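Local coordinates for protein fructosyl amine: oxygen oxidoreductase (Aspergillus fumigatus, PDB 3DJE) that oxidises fructosyl amino acids with molecular oxygen, using bound FAD, and so removes the sugar in a deglycation reaction, at residues A[236-241]-A[329-334]; A[275-280]-A[311-316]; A[300-305]-A[425-430]. All blocks are in the same frame, centred on the assembly; numbering follows the deposited sequence.

In the fold
Interactions 1 and 2 share one sheet, since strands 232-242 and 274-289 are neighbours, and their centres lie about 9 Å apart. The shortest tie between them is the hydrogen bond between T237 OG1 and D279 OD1 at 2.6 Å. Each also reaches the bound ligand FSA: W236 lies against its sugar ring and E280 holds two of its hydroxyls. Interaction 3, centred about 9 Å from interaction 1, joins two surface loops beside the other strand, 331-339, through the 3.2 Å bond of I334 N to K302 O. Interactions 2 and 3 do not touch, their nearest atoms being about 5 Å apart. The side chain of I305 in interaction 3 is about 12 Å from FSA.

Interaction 1. Residues A[236-241]-A[329-334]; sequences WTLVHI and FSFARI. With FSA (1-S-(carboxymethyl)-1-thio-beta-D-fructopyranose), chain D.
V239 CG1 packs over one face of the F329 ring, offset toward its rim and 3.7 Å from CE2, while I241 CG1 reaches the edge of the same ring at 3.9 Å from CD1. These contacts flank an antiparallel β ladder between strands 232-242 and 331-339, whose local axes make 171°, in the mixed sheet from which W236 reaches the bound ligand. A332 CB adds to the V239 side. On the other face of the sheet L238 CD1 meets F331 CE2 at 3.9 Å. F331 has CG anti to its backbone N (chi1 179°), and its ring turns an edge toward the face of H240. Their planes stand at 61° and their centroids are 5.1 Å apart, an edge-to-face pair in which F331 CD2 sits over the centre of the imidazole. H240 ND1 is held separately by E274. L238 and R333 form a hydrogen-bonded pair, with L238 N to R333 O at 3.1 Å and R333 N to L238 O at 3.0 Å. Beyond F331, S330 N donates to H240 O at 2.8 Å. The R333 guanidinium, passing L238 CD2, directs NH1 to the carbonyl oxygens of S46 and N49. At the opposite end the W236 indole, whose NE1 bonds to H281 O, lies face-on to the sugar, with FSA C5 over the centre of the indole and 3.6 Å from CE2.

Interaction 2. Residues A[275-280]-A[311-316]; sequences IKICDE and TRVRAL. With FSA (1-S-(carboxymethyl)-1-thio-beta-D-fructopyranose), chain D.
R312 approaches D279 side-on, its guanidinium and the carboxylate being nearly coplanar at 15° between planes. Both donors converge on one oxygen: NE reaches D279 OD2 at 2.7 Å on its anti lone pair, and NH2 reaches it at 3.0 Å nearly along the C-O axis. OD2 is thus gripped twice in this salt bridge, while OD1 bonds to T237 OG1, so both oxygens are tied down and the carboxylate's rotation is restricted. V313 crosses D279 at about a right angle, bringing CG2 to 3.7 Å from OD1. The apolar half is carried by I277, whose CG2, anti to the backbone N, touches both L316 CD2 (3.6 Å) and V313 CG1 (4.0 Å). D279 N is buried here without a polar partner. E280, the next residue, points away from the helix: its chain bends at chi2 (63°), and the carboxylate accepts two bonds from the bound thio-fructopyranose, FSA O3 to OE1 at 2.5 Å and FSA O4 to OE2 at 2.7 Å. Successive residues thus serve two sides: D279 meets the helix, E280 the ligand. The axes of 311-316 and 275-279 make 111°, and V313 also reaches V239 and F329. The strand itself runs between 232-242 and 263-265, bonded through I277 to V239 and through C278 to F264.

Interaction 3. Residues A[300-305]-A[425-430]; sequences FEKTQI and KEWTNV
Q304 bends at chi2 (-61°), which turns CD back toward T428 and V430, and T428 holds OG1 between its backbone N and carbonyl carbon (chi1 56°), facing Q304. Together they fasten two irregular loops of this FAD-dependent oxidoreductase: the 300-305 loop, which precedes helix 307-320, and the 425-430 loop, near the C-terminus. The Q304 amide forms a cyclic pair with the main chain of V430: NE2 donates to V430 O at 2.8 Å, in the carbonyl plane on a lone pair, and V430 N donates back to OE1 at 2.9 Å. OE1 also accepts from T428 OG1 at 2.7 Å, again on a lone pair, so two donors fix the amide's rotation. T428 OG1 in turn accepts from I305 N at 3.0 Å, which makes this hydroxyl a relay between a backbone N-H and the amide oxygen. A direct main-chain bond, T428 N to I305 O at 2.9 Å, completes the polar link.

W427 carries the apolar part. K302 lies across one face of its indole, with CD 3.7 Å from the six-membered ring centroid and only 6° off the normal, a CH-pi contact that CE continues over CD2. Q304 O sits near the plane at the indole edge, and F300 approaches tip to tip, its CZ near W427 CH2. F421, outside both loops, packs against F300 and W427 alike, and I334 of strand 331-339 touches the side chains of F300, K302 and W427. The contact joins the C-terminal loop to the 300-305 loop, which K302 ties to I334, away from the ligand sites. Beyond the amide, a water sits 2.9 Å from T303 O and 3.0 Å from V430 O.

Interaction 1. Residues A[236-241]-A[329-334]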
loop_
_atom_site.group_PDB
_atom_site.type_symbol
_atom_site.label_atom_id
_atom_site.label_comp_id
_atom_site.label_asym_id
_atom_site.label_seq_id
_atom_site.Cartn_x
_atom_site.Cartn_y
_atom_site.Cartn_z
ATOM N N TRP A 236 3.712 -1.247 8.754
ATOM C CA TRP A 236 4.471 -0.011 8.867
ATOM C C TRP A 236 3.702 0.971 9.746
ATOM O O TRP A 236 2.559 0.705 10.156
ATOM C CB TRP A 236 4.853 0.551 7.475
ATOM C CG TRP A 236 5.944 -0.307 6.896
ATOM C CD1 TRP A 236 7.295 -0.115 7.034
ATOM C CD2 TRP A 236 5.784 -1.541 6.176
ATOM N NE1 TRP A 236 7.986 -1.145 6.437
ATOM C CE2 TRP A 236 7.085 -2.030 5.897
ATOM C CE3 TRP A 236 4.669 -2.268 5.712
ATOM C CZ2 TRP A 236 7.303 -3.222 5.192
ATOM C CZ3 TRP A 236 4.889 -3.458 5.000
ATOM C CH2 TRP A 236 6.208 -3.916 4.746
ATOM N N THR A 237 4.359 2.089 10.043
ATOM C CA THR A 237 3.942 3.013 11.062
ATOM C C THR A 237 3.798 4.411 10.462
ATOM O O THR A 237 4.581 4.818 9.602
ATOM C CB THR A 237 4.978 3.018 12.231
ATOM O OG1 THR A 237 6.305 2.891 11.693
ATOM C CG2 THR A 237 4.723 1.835 13.136
ATOM N N LEU A 238 2.773 5.134 10.900
ATOM C CA LEU A 238 2.538 6.497 10.430
ATOM C C LEU A 238 1.975 7.367 11.552
ATOM O O LEU A 238 1.274 6.872 12.455
ATOM C CB LEU A 238 1.584 6.498 9.216
ATOM C CG LEU A 238 0.099 6.168 9.453
ATOM C CD1 LEU A 238 -0.755 7.389 9.793
ATOM C CD2 LEU A 238 -0.494 5.426 8.233
ATOM N N VAL A 239 2.289 8.658 11.481
ATOM C CA VAL A 239 1.735 9.654 12.402
ATOM C C VAL A 239 1.314 10.893 11.614
ATOM O O VAL A 239 1.768 11.090 10.487
ATOM C CB VAL A 239 2.755 10.081 13.519
ATOM C CG1 VAL A 239 3.299 8.869 14.250
ATOM C CG2 VAL A 239 3.890 10.948 12.943
ATOM N N HIS A 240 0.448 11.708 12.212
ATOM C CA HIS A 240 0.161 13.063 11.732
ATOM C C HIS A 240 0.595 14.087 12.789
ATOM O O HIS A 240 0.455 13.841 13.991
ATOM C CB HIS A 240 -1.340 13.252 11.528
ATOM C CG HIS A 240 -1.943 12.401 10.446
ATOM N ND1 HIS A 240 -3.233 12.591 9.998
ATOM C CD2 HIS A 240 -1.434 11.382 9.710
ATOM C CE1 HIS A 240 -3.504 11.706 9.051
ATOM N NE2 HIS A 240 -2.425 10.969 8.848
ATOM N N ILE A 241 1.072 15.232 12.319
ATOM C CA ILE A 241 1.244 16.435 13.144
ATOM C C ILE A 241 0.349 17.550 12.587
ATOM O O ILE A 241 0.418 17.857 11.401
ATOM C CB ILE A 241 2.726 16.870 13.184
ATOM C CG1 ILE A 241 3.515 15.862 14.016
ATOM C CG2 ILE A 241 2.896 18.309 13.757
ATOM C CD1 ILE A 241 5.025 16.051 13.965
ATOM N N PHE A 329 1.785 14.315 18.432
ATOM C CA PHE A 329 1.080 13.713 17.289
ATOM C C PHE A 329 -0.427 13.890 17.438
ATOM O O PHE A 329 -0.963 13.764 18.543
ATOM C CB PHE A 329 1.397 12.225 17.177
ATOM C CG PHE A 329 2.861 11.909 17.037
ATOM C CD1 PHE A 329 3.733 12.781 16.383
ATOM C CD2 PHE A 329 3.361 10.703 17.523
ATOM C CE1 PHE A 329 5.087 12.469 16.243
ATOM C CE2 PHE A 329 4.710 10.375 17.380
ATOM C CZ PHE A 329 5.577 11.258 16.744
ATOM N N SER A 330 -1.109 14.166 16.328
ATOM C CA SER A 330 -2.571 14.304 16.351
ATOM C C SER A 330 -3.268 12.991 15.978
ATOM O O SER A 330 -4.472 12.835 16.208
ATOM C CB SER A 330 -3.018 15.398 15.391
ATOM O OG SER A 330 -2.576 15.086 14.084
ATOM N N PHE A 331 -2.509 12.072 15.375
ATOM C CA PHE A 331 -3.016 10.771 14.939
ATOM C C PHE A 331 -1.822 9.842 14.743
ATOM O O PHE A 331 -0.738 10.292 14.370
ATOM C CB PHE A 331 -3.813 10.916 13.627
ATOM C CG PHE A 331 -4.353 9.605 13.090
ATOM C CD1 PHE A 331 -5.392 8.951 13.737
ATOM C CD2 PHE A 331 -3.812 9.032 11.936
ATOM C CE1 PHE A 331 -5.900 7.725 13.256
ATOM C CE2 PHE A 331 -4.298 7.820 11.450
ATOM C CZ PHE A 331 -5.342 7.163 12.106
ATOM N N ALA A 332 -2.036 8.557 15.004
ATOM C CA ALA A 332 -1.023 7.524 14.769
ATOM C C ALA A 332 -1.672 6.175 14.538
ATOM O O ALA A 332 -2.664 5.831 15.195
ATOM C CB ALA A 332 -0.053 7.436 15.954
ATOM N N ARG A 333 -1.107 5.394 13.623
ATOM C CA ARG A 333 -1.565 4.020 13.447
ATOM C C ARG A 333 -0.536 3.121 12.796
ATOM O O ARG A 333 0.407 3.586 12.150
ATOM C CB ARG A 333 -2.868 3.951 12.641
ATOM C CG ARG A 333 -2.711 4.040 11.117
ATOM C CD ARG A 333 -4.037 3.638 10.538
ATOM N NE ARG A 333 -4.180 3.756 9.079
ATOM C CZ ARG A 333 -4.302 2.706 8.267
ATOM N NH1 ARG A 333 -4.509 2.894 6.973
ATOM N NH2 ARG A 333 -4.228 1.467 8.749
ATOM N N ILE A 334 -0.746 1.824 12.973
ATOM C CA ILE A 334 -0.045 0.830 12.157
ATOM C C ILE A 334 -0.878 0.516 10.895
ATOM O O ILE A 334 -2.116 0.659 10.881
ATOM C CB ILE A 334 0.313 -0.431 12.960
ATOM C CG1 ILE A 334 -0.946 -1.202 13.377
ATOM C CG2 ILE A 334 1.166 -0.026 14.212
ATOM C CD1 ILE A 334 -0.648 -2.543 14.083
HETATM O OAB FSA D . 5.703 2.827 -3.422
HETATM C CAL FSA D . 6.171 3.913 -3.017
HETATM O OAA FSA D . 6.625 4.781 -3.807
HETATM C CAH FSA D . 6.236 4.227 -1.536
HETATM S SAK FSA D . 5.734 2.864 -0.534
HETATM C C1 FSA D . 6.059 3.662 1.014
HETATM C C2 FSA D . 6.244 2.631 2.137
HETATM O O2 FSA D . 6.041 3.262 3.412
HETATM C C3 FSA D . 7.648 2.017 2.099
HETATM O O3 FSA D . 8.633 3.019 2.389
HETATM C C4 FSA D . 7.777 0.817 3.042
HETATM O O4 FSA D . 9.040 0.168 2.824
HETATM C C5 FSA D . 6.661 -0.208 2.817
HETATM O O5 FSA D . 6.827 -0.882 1.567
HETATM C C6 FSA D . 5.311 0.492 2.874
HETATM O O6 FSA D . 5.287 1.569 1.921
#

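Interaction 2. Residues A[275-280]-A[311-316]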
loop_
_atom_site.group_PDB
_atom_site.type_symbol
_atom_site.label_atom_id
_atom_site.label_comp_id
_atom_site.label_asym_id
_atom_site.label_seq_id
_atom_site.Cartn_x
_atom_site.Cartn_y
_atom_site.Cartn_z
ATOM N N ILE A 275 0.376 17.091 8.666
ATOM C CA ILE A 275 1.483 16.475 7.916
ATOM C C ILE A 275 1.572 15.015 8.324
ATOM O O ILE A 275 1.711 14.704 9.510
ATOM C CB ILE A 275 2.849 17.169 8.194
ATOM C CG1 ILE A 275 2.827 18.616 7.674
ATOM C CG2 ILE A 275 4.019 16.384 7.543
ATOM C CD1 ILE A 275 4.037 19.489 8.144
ATOM N N LYS A 276 1.488 14.125 7.340
ATOM C CA LYS A 276 1.710 12.711 7.570
ATOM C C LYS A 276 3.195 12.372 7.428
ATOM O O LYS A 276 3.836 12.726 6.428
ATOM C CB LYS A 276 0.884 11.873 6.593
ATOM C CG LYS A 276 0.976 10.374 6.887
ATOM C CD LYS A 276 0.436 9.561 5.749
ATOM C CE LYS A 276 1.468 8.572 5.280
ATOM N NZ LYS A 276 1.124 8.167 3.903
ATOM N N ILE A 277 3.716 11.658 8.424
ATOM C CA ILE A 277 5.132 11.266 8.483
ATOM C C ILE A 277 5.244 9.766 8.745
ATOM O O ILE A 277 4.559 9.230 9.622
ATOM C CB ILE A 277 5.880 12.007 9.636
ATOM C CG1 ILE A 277 5.705 13.521 9.514
ATOM C CG2 ILE A 277 7.366 11.647 9.649
ATOM C CD1 ILE A 277 5.209 14.154 10.777
ATOM N N CYS A 278 6.112 9.102 7.986
ATOM C CA CYS A 278 6.440 7.697 8.217
ATOM C C CYS A 278 7.927 7.549 8.503
ATOM O O CYS A 278 8.751 8.103 7.774
ATOM C CB CYS A 278 6.116 6.847 6.997
ATOM S SG CYS A 278 4.348 6.720 6.641
ATOM N N ASP A 279 8.247 6.806 9.561
ATOM C CA ASP A 279 9.615 6.344 9.811
ATOM C C ASP A 279 9.884 5.105 8.966
ATOM O O ASP A 279 9.149 4.130 9.056
ATOM C CB ASP A 279 9.836 6.044 11.301
ATOM C CG ASP A 279 8.849 5.007 11.874
ATOM O OD1 ASP A 279 7.610 5.173 11.719
ATOM O OD2 ASP A 279 9.318 4.027 12.507
ATOM N N GLU A 280 10.934 5.130 8.150
ATOM C CA GLU A 280 11.238 3.974 7.312
ATOM C C GLU A 280 11.993 2.877 8.074
ATOM O O GLU A 280 12.860 3.146 8.905
ATOM C CB GLU A 280 11.975 4.400 6.024
ATOM C CG GLU A 280 12.269 3.277 5.006
ATOM C CD GLU A 280 11.028 2.582 4.402
ATOM O OE1 GLU A 280 9.892 3.090 4.559
ATOM O OE2 GLU A 280 11.199 1.513 3.772
ATOM N N THR A 311 10.192 7.398 18.378
ATOM C CA THR A 311 11.577 7.881 18.482
ATOM C C THR A 311 12.204 8.058 17.094
ATOM O O THR A 311 12.859 9.068 16.823
ATOM C CB THR A 311 12.413 6.935 19.374
ATOM O OG1 THR A 311 11.792 6.883 20.659
ATOM C CG2 THR A 311 13.845 7.433 19.536
ATOM N N ARG A 312 11.955 7.101 16.200
ATOM C CA ARG A 312 12.475 7.186 14.837
ATOM C C ARG A 312 11.856 8.344 14.057
ATOM O O ARG A 312 12.554 9.023 13.317
ATOM C CB ARG A 312 12.282 5.874 14.080
ATOM C CG ARG A 312 13.080 4.708 14.641
ATOM C CD ARG A 312 12.976 3.495 13.732
ATOM N NE ARG A 312 11.596 2.991 13.639
ATOM C CZ ARG A 312 11.123 1.939 14.304
ATOM N NH1 ARG A 312 11.897 1.240 15.131
ATOM N NH2 ARG A 312 9.862 1.583 14.141
ATOM N N VAL A 313 10.553 8.572 14.248
ATOM C CA VAL A 313 9.862 9.700 13.611
ATOM C C VAL A 313 10.473 11.034 14.035
ATOM O O VAL A 313 10.755 11.883 13.192
ATOM C CB VAL A 313 8.344 9.701 13.943
ATOM C CG1 VAL A 313 7.684 11.027 13.573
ATOM C CG2 VAL A 313 7.646 8.539 13.258
ATOM N N ARG A 314 10.678 11.212 15.339
ATOM C CA ARG A 314 11.215 12.470 15.866
ATOM C C ARG A 314 12.673 12.669 15.456
ATOM O O ARG A 314 13.099 13.806 15.247
ATOM C CB ARG A 314 11.011 12.569 17.381
ATOM C CG ARG A 314 9.530 12.483 17.777
ATOM C CD ARG A 314 9.273 12.916 19.200
ATOM N NE ARG A 314 7.859 12.801 19.558
ATOM C CZ ARG A 314 6.916 13.687 19.240
ATOM N NH1 ARG A 314 5.665 13.475 19.628
ATOM N NH2 ARG A 314 7.210 14.777 18.533
ATOM N N ALA A 315 13.414 11.567 15.305
ATOM C CA ALA A 315 14.786 11.614 14.776
ATOM C C ALA A 315 14.818 12.114 13.329
ATOM O O ALA A 315 15.663 12.936 12.956
ATOM C CB ALA A 315 15.457 10.256 14.897
ATOM N N LEU A 316 13.900 11.601 12.514
ATOM C CA LEU A 316 13.732 12.053 11.139
ATOM C C LEU A 316 13.403 13.543 11.100
ATOM O O LEU A 316 13.974 14.296 10.298
ATOM C CB LEU A 316 12.609 11.252 10.467
ATOM C CG LEU A 316 12.015 11.787 9.153
ATOM C CD1 LEU A 316 13.032 11.837 8.013
ATOM C CD2 LEU A 316 10.810 10.943 8.785
HETATM O OAB FSA D . 5.703 2.827 -3.422
HETATM C CAL FSA D . 6.171 3.913 -3.017
HETATM O OAA FSA D . 6.625 4.781 -3.807
HETATM C CAH FSA D . 6.236 4.227 -1.536
HETATM S SAK FSA D . 5.734 2.864 -0.534
HETATM C C1 FSA D . 6.059 3.662 1.014
HETATM C C2 FSA D . 6.244 2.631 2.137
HETATM O O2 FSA D . 6.041 3.262 3.412
HETATM C C3 FSA D . 7.648 2.017 2.099
HETATM O O3 FSA D . 8.633 3.019 2.389
HETATM C C4 FSA D . 7.777 0.817 3.042
HETATM O O4 FSA D . 9.040 0.168 2.824
HETATM C C5 FSA D . 6.661 -0.208 2.817
HETATM O O5 FSA D . 6.827 -0.882 1.567
HETATM C C6 FSA D . 5.311 0.492 2.874
HETATM O O6 FSA D . 5.287 1.569 1.921
#

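Interaction 3. Residues A[300-305]-A[425-430]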
loop_
_atom_site.group_PDB
_atom_site.type_symbol
_atom_site.label_atom_id
_atom_site.label_comp_id
_atom_site.label_asym_id
_atom_site.label_seq_id
_atom_site.Cartn_x
_atom_site.Cartn_y
_atom_site.Cartn_z
ATOM N N PHE A 300 -3.432 -7.102 12.989
ATOM C CA PHE A 300 -4.405 -6.567 13.925
ATOM C C PHE A 300 -4.498 -5.055 13.778
ATOM O O PHE A 300 -3.545 -4.409 13.327
ATOM C CB PHE A 300 -4.057 -6.953 15.374
ATOM C CG PHE A 300 -2.725 -6.426 15.850
ATOM C CD1 PHE A 300 -2.649 -5.212 16.534
ATOM C CD2 PHE A 300 -1.558 -7.148 15.623
ATOM C CE1 PHE A 300 -1.414 -4.715 16.986
ATOM C CE2 PHE A 300 -0.317 -6.658 16.063
ATOM C CZ PHE A 300 -0.252 -5.437 16.744
ATOM N N GLU A 301 -5.643 -4.497 14.160
ATOM C CA GLU A 301 -5.862 -3.055 14.117
ATOM C C GLU A 301 -5.271 -2.393 15.368
ATOM O O GLU A 301 -5.467 -2.877 16.489
ATOM C CB GLU A 301 -7.360 -2.732 14.016
ATOM C CG GLU A 301 -7.630 -1.236 13.876
ATOM C CD GLU A 301 -9.102 -0.829 13.916
ATOM O OE1 GLU A 301 -10.003 -1.671 14.197
ATOM O OE2 GLU A 301 -9.350 0.370 13.667
ATOM N N LYS A 302 -4.538 -1.301 15.172
ATOM C CA LYS A 302 -4.088 -0.484 16.301
ATOM C C LYS A 302 -3.892 0.970 15.882
ATOM O O LYS A 302 -3.147 1.277 14.943
ATOM C CB LYS A 302 -2.824 -1.057 16.956
ATOM C CG LYS A 302 -2.512 -0.394 18.300
ATOM C CD LYS A 302 -2.111 -1.394 19.360
ATOM C CE LYS A 302 -2.008 -0.719 20.714
ATOM N NZ LYS A 302 -3.293 -0.779 21.469
ATOM N N THR A 303 -4.574 1.858 16.588
ATOM C CA THR A 303 -4.513 3.277 16.316
ATOM C C THR A 303 -3.459 3.935 17.238
ATOM O O THR A 303 -3.697 4.978 17.860
ATOM C CB THR A 303 -5.926 3.922 16.428
ATOM O OG1 THR A 303 -6.883 3.075 15.762
ATOM C CG2 THR A 303 -5.940 5.248 15.744
ATOM N N GLN A 304 -2.287 3.307 17.285
ATOM C CA GLN A 304 -1.118 3.815 17.995
ATOM C C GLN A 304 0.085 3.267 17.240
ATOM O O GLN A 304 -0.052 2.413 16.365
ATOM C CB GLN A 304 -1.046 3.298 19.446
ATOM C CG GLN A 304 -2.195 3.690 20.393
ATOM C CD GLN A 304 -2.355 5.192 20.606
ATOM O OE1 GLN A 304 -1.486 5.992 20.252
ATOM N NE2 GLN A 304 -3.490 5.584 21.182
ATOM N N ILE A 305 1.271 3.758 17.573
ATOM C CA ILE A 305 2.493 3.145 17.067
ATOM C C ILE A 305 3.410 2.786 18.245
ATOM O O ILE A 305 3.258 3.369 19.314
ATOM C CB ILE A 305 3.226 4.050 16.049
ATOM C CG1 ILE A 305 3.623 5.397 16.669
ATOM C CG2 ILE A 305 2.341 4.266 14.806
ATOM C CD1 ILE A 305 4.576 6.195 15.805
ATOM N N LYS A 425 6.847 -3.339 23.769
ATOM C CA LYS A 425 6.385 -3.252 25.163
ATOM C C LYS A 425 5.601 -1.977 25.475
ATOM O O LYS A 425 4.830 -1.930 26.442
ATOM C CB LYS A 425 7.586 -3.344 26.118
ATOM C CG LYS A 425 7.862 -4.743 26.682
ATOM C CD LYS A 425 8.490 -5.697 25.664
ATOM C CE LYS A 425 8.087 -7.140 25.955
ATOM N NZ LYS A 425 8.780 -8.110 25.071
ATOM N N GLU A 426 5.810 -0.938 24.671
ATOM C CA GLU A 426 5.208 0.361 24.919
ATOM C C GLU A 426 4.699 0.958 23.618
ATOM O O GLU A 426 5.382 0.896 22.592
ATOM C CB GLU A 426 6.224 1.313 25.567
ATOM C CG GLU A 426 6.644 0.914 26.980
ATOM C CD GLU A 426 7.781 1.767 27.508
ATOM O OE1 GLU A 426 7.536 2.953 27.835
ATOM O OE2 GLU A 426 8.920 1.252 27.597
ATOM N N TRP A 427 3.501 1.526 23.686
ATOM C CA TRP A 427 2.875 2.191 22.544
ATOM C C TRP A 427 2.607 3.653 22.867
ATOM O O TRP A 427 2.622 4.061 24.038
ATOM C CB TRP A 427 1.562 1.493 22.198
ATOM C CG TRP A 427 1.725 0.086 21.724
ATOM C CD1 TRP A 427 1.977 -1.026 22.488
ATOM C CD2 TRP A 427 1.612 -0.377 20.371
ATOM N NE1 TRP A 427 2.044 -2.146 21.692
ATOM C CE2 TRP A 427 1.827 -1.776 20.387
ATOM C CE3 TRP A 427 1.363 0.257 19.143
ATOM C CZ2 TRP A 427 1.792 -2.552 19.225
ATOM C CZ3 TRP A 427 1.333 -0.513 17.991
ATOM C CH2 TRP A 427 1.541 -1.904 18.038
ATOM N N THR A 428 2.362 4.450 21.828
ATOM C CA THR A 428 1.937 5.841 22.002
ATOM C C THR A 428 0.539 5.947 22.646
ATOM O O THR A 428 -0.168 4.943 22.780
ATOM C CB THR A 428 1.961 6.602 20.650
ATOM O OG1 THR A 428 1.143 5.899 19.703
ATOM C CG2 THR A 428 3.389 6.689 20.116
ATOM N N ASN A 429 0.155 7.165 23.036
ATOM C CA ASN A 429 -1.118 7.440 23.717
ATOM C C ASN A 429 -1.882 8.554 23.004
ATOM O O ASN A 429 -2.438 9.470 23.624
ATOM C CB ASN A 429 -0.860 7.810 25.195
ATOM C CG ASN A 429 -2.142 8.172 25.957
ATOM O OD1 ASN A 429 -3.155 7.459 25.891
ATOM N ND2 ASN A 429 -2.102 9.296 26.679
ATOM N N VAL A 430 -1.915 8.463 21.679
ATOM C CA VAL A 430 -2.544 9.482 20.852
ATOM C C VAL A 430 -4.068 9.305 20.851
ATOM O O VAL A 430 -4.567 8.185 20.958
ATOM C CB VAL A 430 -1.972 9.447 19.402
ATOM C CG1 VAL A 430 -2.534 10.588 18.570
ATOM C CG2 VAL A 430 -0.442 9.518 19.425
HETATM O O HOH W 1 -5.919 6.035 19.345
#